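Local coordinates for cytochrome c, 1 heme-binding site (Geobacter sulfurreducens, PDB 4RLR), which carries electrons through a single low-potential c-type haem and is essential for accepting electrons from an electrode, at the protoporphyrin IX containing Fe site. Sequence-based numbering; all coordinates share one arbitrary frame.

The protoporphyrin IX containing Fe site. Residues 16-17, 20-21, 29, 32, 40, 43-46, 48, 57, 62, 65-66, 69-70, 83-84, 87-88. With HEM (protoporphyrin IX containing Fe), chain B; ZN (zinc ion), chain C.
His21 and Met84 define a c-type haem pocket: the imidazole NE2 lies 2.0 Å from HEM FE, the thioether SD of Met84 2.3 Å from it, and the angle between them at iron is 175°, the usual near-octahedral cytochrome c ligation, histidine proximal and methionine distal, which does not itself explain the low potential. The rotation of the His21 ring is fixed from behind: its ND1-H points in the ring plane at the Met46 carbonyl oxygen, 2.7 Å away, which should make the imidazole a more electron-rich ligand. Met84 bends at chi2 (-72°) and chi3, turning SD to iron, CG toward pyrrole A and CE toward D.

The D propionate is gripped end-on by Arg69, NH1 and NH2 both donating to O1D close to the guanidinium plane in a salt bridge, while the amide ND2 of Asn83 reaches O2D at 3.0 Å. The A propionate instead joins a zinc site: O1A binds ZN at 1.9 Å, and Asp62 adds OD2 and a longer OD1. Water 1, another zinc ligand, also contacts Tyr29 OH and O2A. The zinc may come from crystallisation.

Thioether attachment completes the CXXCH motif, Cys17 SG to the vinyl-derived CAB and Cys20 SG to CAC. On the Met84 side, the His87 ring stacks over pyrrole C, planes 12° apart; on the other, Met48, extended beyond CG, sets its CE between pyrrole A and the Tyr57 ring face. Leu66 and Leu70 press methyls against CMB, and Phe32 meets the D propionate's CAD with its tip.

Helix 5-16 runs up to Cys17, helix 18-21 carries Cys20 and ends on His21, helix 65-70 lines the propionate flank, and the loop before 3-10 helix 85-88 supplies the methionine.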
loop_
_atom_site.group_PDB
_atom_site.type_symbol
_atom_site.label_atom_id
_atom_site.label_comp_id
_atom_site.label_asym_id
_atom_site.label_seq_id
_atom_site.Cartn_x
_atom_site.Cartn_y
_atom_site.Cartn_z
ATOM N N ARG A 16 -7.535 -2.280 8.760
ATOM C CA ARG A 16 -8.178 -2.194 7.454
ATOM C C ARG A 16 -7.610 -3.076 6.345
ATOM O O ARG A 16 -8.260 -3.222 5.300
ATOM C CB ARG A 16 -8.172 -0.732 7.011
ATOM C CG ARG A 16 -8.788 0.185 8.073
ATOM C CD ARG A 16 -9.559 1.320 7.472
ATOM N NE ARG A 16 -10.946 0.960 7.149
ATOM C CZ ARG A 16 -11.973 1.030 8.006
ATOM N NH1 ARG A 16 -11.813 1.434 9.263
ATOM N NH2 ARG A 16 -13.175 0.693 7.595
ATOM N N CYS A 17 -6.434 -3.670 6.566
ATOM C CA CYS A 17 -5.689 -4.308 5.476
ATOM C C CYS A 17 -5.127 -5.692 5.829
ATOM O O CYS A 17 -5.038 -6.562 4.975
ATOM C CB CYS A 17 -4.510 -3.412 5.067
ATOM S SG CYS A 17 -4.843 -1.658 4.947
ATOM N N CYS A 20 -6.249 -9.503 4.969
ATOM C CA CYS A 20 -6.007 -10.149 3.656
ATOM C C CYS A 20 -4.541 -10.013 3.278
ATOM O O CYS A 20 -4.104 -10.476 2.220
ATOM C CB CYS A 20 -6.869 -9.488 2.573
ATOM S SG CYS A 20 -8.607 -9.499 2.885
ATOM N N HIS A 21 -3.784 -9.323 4.122
ATOM C CA HIS A 21 -2.384 -9.061 3.840
ATOM C C HIS A 21 -1.498 -9.378 5.060
ATOM O O HIS A 21 -0.425 -8.812 5.196
ATOM C CB HIS A 21 -2.172 -7.612 3.398
ATOM C CG HIS A 21 -2.743 -7.269 2.054
ATOM N ND1 HIS A 21 -2.183 -7.694 0.871
ATOM C CD2 HIS A 21 -3.793 -6.491 1.706
ATOM C CE1 HIS A 21 -2.872 -7.209 -0.141
ATOM N NE2 HIS A 21 -3.855 -6.466 0.335
ATOM N N TYR A 29 5.437 -11.289 -2.435
ATOM C CA TYR A 29 4.781 -11.041 -3.720
ATOM C C TYR A 29 4.902 -12.210 -4.711
ATOM O O TYR A 29 3.908 -12.670 -5.263
ATOM C CB TYR A 29 5.336 -9.780 -4.374
ATOM C CG TYR A 29 4.618 -9.508 -5.657
ATOM C CD1 TYR A 29 3.292 -9.104 -5.635
ATOM C CD2 TYR A 29 5.213 -9.751 -6.891
ATOM C CE1 TYR A 29 2.584 -8.919 -6.794
ATOM C CE2 TYR A 29 4.498 -9.558 -8.089
ATOM C CZ TYR A 29 3.187 -9.139 -8.027
ATOM O OH TYR A 29 2.443 -8.939 -9.177
ATOM N N PHE A 32 2.853 -15.165 -4.029
ATOM C CA PHE A 32 1.481 -14.971 -4.518
ATOM C C PHE A 32 1.396 -15.195 -6.047
ATOM O O PHE A 32 0.615 -16.021 -6.518
ATOM C CB PHE A 32 0.960 -13.560 -4.131
ATOM C CG PHE A 32 -0.415 -13.246 -4.691
ATOM C CD1 PHE A 32 -1.553 -13.769 -4.106
ATOM C CD2 PHE A 32 -0.559 -12.442 -5.815
ATOM C CE1 PHE A 32 -2.811 -13.509 -4.631
ATOM C CE2 PHE A 32 -1.828 -12.175 -6.348
ATOM C CZ PHE A 32 -2.949 -12.710 -5.743
ATOM N N LEU A 40 -6.008 -16.666 -3.580
ATOM C CA LEU A 40 -7.278 -16.026 -3.971
ATOM C C LEU A 40 -8.509 -16.761 -3.467
ATOM O O LEU A 40 -9.542 -16.145 -3.178
ATOM C CB LEU A 40 -7.364 -15.885 -5.497
ATOM C CG LEU A 40 -6.493 -14.799 -6.106
ATOM C CD1 LEU A 40 -6.741 -14.721 -7.611
ATOM C CD2 LEU A 40 -6.705 -13.441 -5.447
ATOM N N GLY A 43 -9.551 -15.505 -0.326
ATOM C CA GLY A 43 -9.671 -14.065 -0.340
ATOM C C GLY A 43 -8.395 -13.340 0.054
ATOM O O GLY A 43 -8.453 -12.116 0.250
ATOM N N GLN A 44 -7.263 -14.060 0.108
ATOM C CA GLN A 44 -5.982 -13.503 0.536
ATOM C C GLN A 44 -5.069 -12.999 -0.586
ATOM O O GLN A 44 -5.013 -13.585 -1.655
ATOM C CB GLN A 44 -5.203 -14.553 1.299
ATOM C CG GLN A 44 -5.894 -15.029 2.557
ATOM C CD GLN A 44 -5.915 -13.962 3.614
ATOM O OE1 GLN A 44 -4.907 -13.303 3.861
ATOM N NE2 GLN A 44 -7.065 -13.781 4.245
ATOM N N GLY A 45 -4.341 -11.915 -0.301
ATOM C CA GLY A 45 -3.325 -11.407 -1.174
ATOM C C GLY A 45 -1.947 -11.824 -0.714
ATOM O O GLY A 45 -1.694 -13.020 -0.466
ATOM N N MET A 46 -1.053 -10.847 -0.614
ATOM C CA MET A 46 0.315 -11.079 -0.149
ATOM C C MET A 46 0.635 -10.230 1.092
ATOM O O MET A 46 0.008 -9.182 1.336
ATOM C CB MET A 46 1.334 -10.806 -1.253
ATOM C CG MET A 46 1.466 -9.353 -1.701
ATOM S SD MET A 46 0.035 -8.611 -2.465
ATOM C CE MET A 46 -0.180 -9.580 -3.961
ATOM N N MET A 48 1.804 -7.838 3.838
ATOM C CA MET A 48 2.225 -6.442 3.929
ATOM C C MET A 48 2.207 -5.953 5.389
ATOM O O MET A 48 2.197 -4.769 5.650
ATOM C CB MET A 48 1.282 -5.563 3.107
ATOM C CG MET A 48 1.392 -5.743 1.650
ATOM S SD MET A 48 0.319 -4.607 0.779
ATOM C CE MET A 48 0.256 -5.446 -0.777
ATOM N N TYR A 57 6.266 -2.041 -1.763
ATOM C CA TYR A 57 5.246 -1.544 -2.680
ATOM C C TYR A 57 5.269 -0.023 -2.831
ATOM O O TYR A 57 4.349 0.566 -3.376
ATOM C CB TYR A 57 3.883 -2.013 -2.172
ATOM C CG TYR A 57 3.843 -3.518 -2.142
ATOM C CD1 TYR A 57 3.540 -4.238 -3.295
ATOM C CD2 TYR A 57 4.163 -4.235 -0.968
ATOM C CE1 TYR A 57 3.521 -5.627 -3.287
ATOM C CE2 TYR A 57 4.148 -5.622 -0.954
ATOM C CZ TYR A 57 3.845 -6.309 -2.115
ATOM O OH TYR A 57 3.840 -7.667 -2.119
ATOM N N ASP A 62 8.348 -2.977 -6.079
ATOM C CA ASP A 62 7.067 -2.824 -6.780
ATOM C C ASP A 62 6.701 -1.339 -6.731
ATOM O O ASP A 62 5.699 -0.933 -6.110
ATOM C CB ASP A 62 5.995 -3.716 -6.162
ATOM C CG ASP A 62 4.767 -3.964 -7.088
ATOM O OD1 ASP A 62 4.575 -3.339 -8.134
ATOM O OD2 ASP A 62 3.931 -4.824 -6.732
ATOM N N ALA A 65 3.080 0.843 -6.372
ATOM C CA ALA A 65 1.877 -0.003 -6.241
ATOM C C ALA A 65 0.918 0.441 -5.131
ATOM O O ALA A 65 -0.305 0.470 -5.326
ATOM C CB ALA A 65 2.258 -1.484 -6.047
ATOM N N LEU A 66 1.463 0.791 -3.972
ATOM C CA LEU A 66 0.627 1.226 -2.866
ATOM C C LEU A 66 -0.087 2.511 -3.242
ATOM O O LEU A 66 -1.268 2.715 -2.892
ATOM C CB LEU A 66 1.490 1.452 -1.634
ATOM C CG LEU A 66 0.794 1.914 -0.371
ATOM C CD1 LEU A 66 -0.181 0.860 0.088
ATOM C CD2 LEU A 66 1.821 2.209 0.691
ATOM N N ARG A 69 -2.888 1.626 -5.794
ATOM C CA ARG A 69 -4.023 0.862 -5.321
ATOM C C ARG A 69 -4.843 1.690 -4.338
ATOM O O ARG A 69 -6.073 1.523 -4.267
ATOM C CB ARG A 69 -3.594 -0.462 -4.710
ATOM C CG ARG A 69 -2.907 -1.442 -5.678
ATOM C CD ARG A 69 -3.547 -1.477 -7.073
ATOM N NE ARG A 69 -3.011 -2.561 -7.905
ATOM C CZ ARG A 69 -3.362 -3.838 -7.792
ATOM N NH1 ARG A 69 -4.241 -4.229 -6.866
ATOM N NH2 ARG A 69 -2.825 -4.746 -8.588
ATOM N N LEU A 70 -4.183 2.583 -3.589
ATOM C CA LEU A 70 -4.917 3.453 -2.672
ATOM C C LEU A 70 -5.466 4.767 -3.306
ATOM O O LEU A 70 -6.205 5.533 -2.639
ATOM C CB LEU A 70 -4.094 3.766 -1.425
ATOM C CG LEU A 70 -3.850 2.607 -0.446
ATOM C CD1 LEU A 70 -3.247 3.160 0.818
ATOM C CD2 LEU A 70 -5.128 1.801 -0.158
ATOM N N ASN A 83 -8.059 -0.181 -6.633
ATOM C CA ASN A 83 -8.964 -1.205 -6.137
ATOM C C ASN A 83 -8.804 -1.523 -4.632
ATOM O O ASN A 83 -9.490 -2.382 -4.118
ATOM C CB ASN A 83 -8.858 -2.467 -7.010
ATOM C CG ASN A 83 -7.638 -3.315 -6.689
ATOM O OD1 ASN A 83 -6.649 -2.824 -6.129
ATOM N ND2 ASN A 83 -7.697 -4.601 -7.046
ATOM N N MET A 84 -7.930 -0.821 -3.927
ATOM C CA MET A 84 -7.834 -0.986 -2.471
ATOM C C MET A 84 -8.308 0.237 -1.689
ATOM O O MET A 84 -8.405 0.184 -0.451
ATOM C CB MET A 84 -6.410 -1.341 -2.045
ATOM C CG MET A 84 -5.910 -2.674 -2.629
ATOM S SD MET A 84 -6.669 -4.154 -1.922
ATOM C CE MET A 84 -7.119 -5.060 -3.402
ATOM N N HIS A 87 -11.029 -0.021 1.024
ATOM C CA HIS A 87 -10.677 -0.557 2.319
ATOM C C HIS A 87 -10.244 0.490 3.314
ATOM O O HIS A 87 -10.063 0.172 4.476
ATOM C CB HIS A 87 -9.602 -1.635 2.147
ATOM C CG HIS A 87 -10.111 -2.803 1.385
ATOM N ND1 HIS A 87 -11.233 -3.486 1.783
ATOM C CD2 HIS A 87 -9.742 -3.332 0.193
ATOM C CE1 HIS A 87 -11.505 -4.428 0.901
ATOM N NE2 HIS A 87 -10.619 -4.353 -0.075
ATOM N N LEU A 88 -10.072 1.732 2.858
ATOM C CA LEU A 88 -9.604 2.805 3.739
ATOM C C LEU A 88 -10.685 3.349 4.685
ATOM O O LEU A 88 -10.384 4.145 5.604
ATOM C CB LEU A 88 -8.961 3.945 2.926
ATOM C CG LEU A 88 -7.559 3.675 2.357
ATOM C CD1 LEU A 88 -7.128 4.791 1.386
ATOM C CD2 LEU A 88 -6.483 3.470 3.479
HETATM C CHA HEM B . -3.567 -6.417 -3.640
HETATM C CHB HEM B . -2.832 -2.802 -0.519
HETATM C CHC HEM B . -6.805 -4.263 1.786
HETATM C CHD HEM B . -7.191 -8.181 -0.933
HETATM C C1A HEM B . -3.098 -5.270 -3.033
HETATM C C2A HEM B . -2.042 -4.453 -3.565
HETATM C C3A HEM B . -1.829 -3.451 -2.711
HETATM C C4A HEM B . -2.747 -3.603 -1.616
HETATM C CMA HEM B . -0.787 -2.331 -2.825
HETATM C CAA HEM B . -1.325 -4.733 -4.895
HETATM C CBA HEM B . -0.086 -5.616 -4.755
HETATM C CGA HEM B . 0.589 -5.660 -6.117
HETATM O O1A HEM B . 1.330 -4.728 -6.493
HETATM O O2A HEM B . 0.371 -6.639 -6.843
HETATM C C1B HEM B . -3.856 -2.901 0.391
HETATM C C2B HEM B . -4.085 -1.979 1.455
HETATM C C3B HEM B . -5.187 -2.367 2.095
HETATM C C4B HEM B . -5.681 -3.549 1.432
HETATM C CMB HEM B . -3.129 -0.820 1.722
HETATM C CAB HEM B . -5.876 -1.706 3.292
HETATM C CBB HEM B . -6.101 -0.370 3.212
HETATM C C1C HEM B . -7.214 -5.460 1.274
HETATM C C2C HEM B . -8.335 -6.209 1.785
HETATM C C3C HEM B . -8.446 -7.325 1.044
HETATM C C4C HEM B . -7.415 -7.256 0.029
HETATM C CMC HEM B . -9.156 -5.773 3.021
HETATM C CAC HEM B . -9.485 -8.480 1.122
HETATM C CBC HEM B . -10.765 -8.250 1.489
HETATM C C1D HEM B . -6.216 -8.084 -1.885
HETATM C C2D HEM B . -5.968 -9.108 -2.862
HETATM C C3D HEM B . -4.828 -8.567 -3.715
HETATM C C4D HEM B . -4.521 -7.268 -3.158
HETATM C CMD HEM B . -6.708 -10.465 -2.970
HETATM C CAD HEM B . -4.152 -9.250 -4.909
HETATM C CBD HEM B . -5.036 -9.166 -6.147
HETATM C CGD HEM B . -5.019 -7.738 -6.629
HETATM O O1D HEM B . -3.975 -7.212 -7.080
HETATM O O2D HEM B . -6.082 -7.108 -6.554
HETATM N NA HEM B . -3.533 -4.714 -1.854
HETATM N NB HEM B . -4.854 -3.837 0.386
HETATM N NC HEM B . -6.691 -6.116 0.178
HETATM N ND HEM B . -5.356 -7.015 -2.084
HETATM FE FE HEM B . -5.077 -5.383 -0.764
HETATM ZN ZN ZN C . 2.486 -4.470 -8.036
HETATM O O HOH W 1 2.012 -6.301 -8.788
HETATM O O HOH W 2 1.367 -2.920 -8.870
#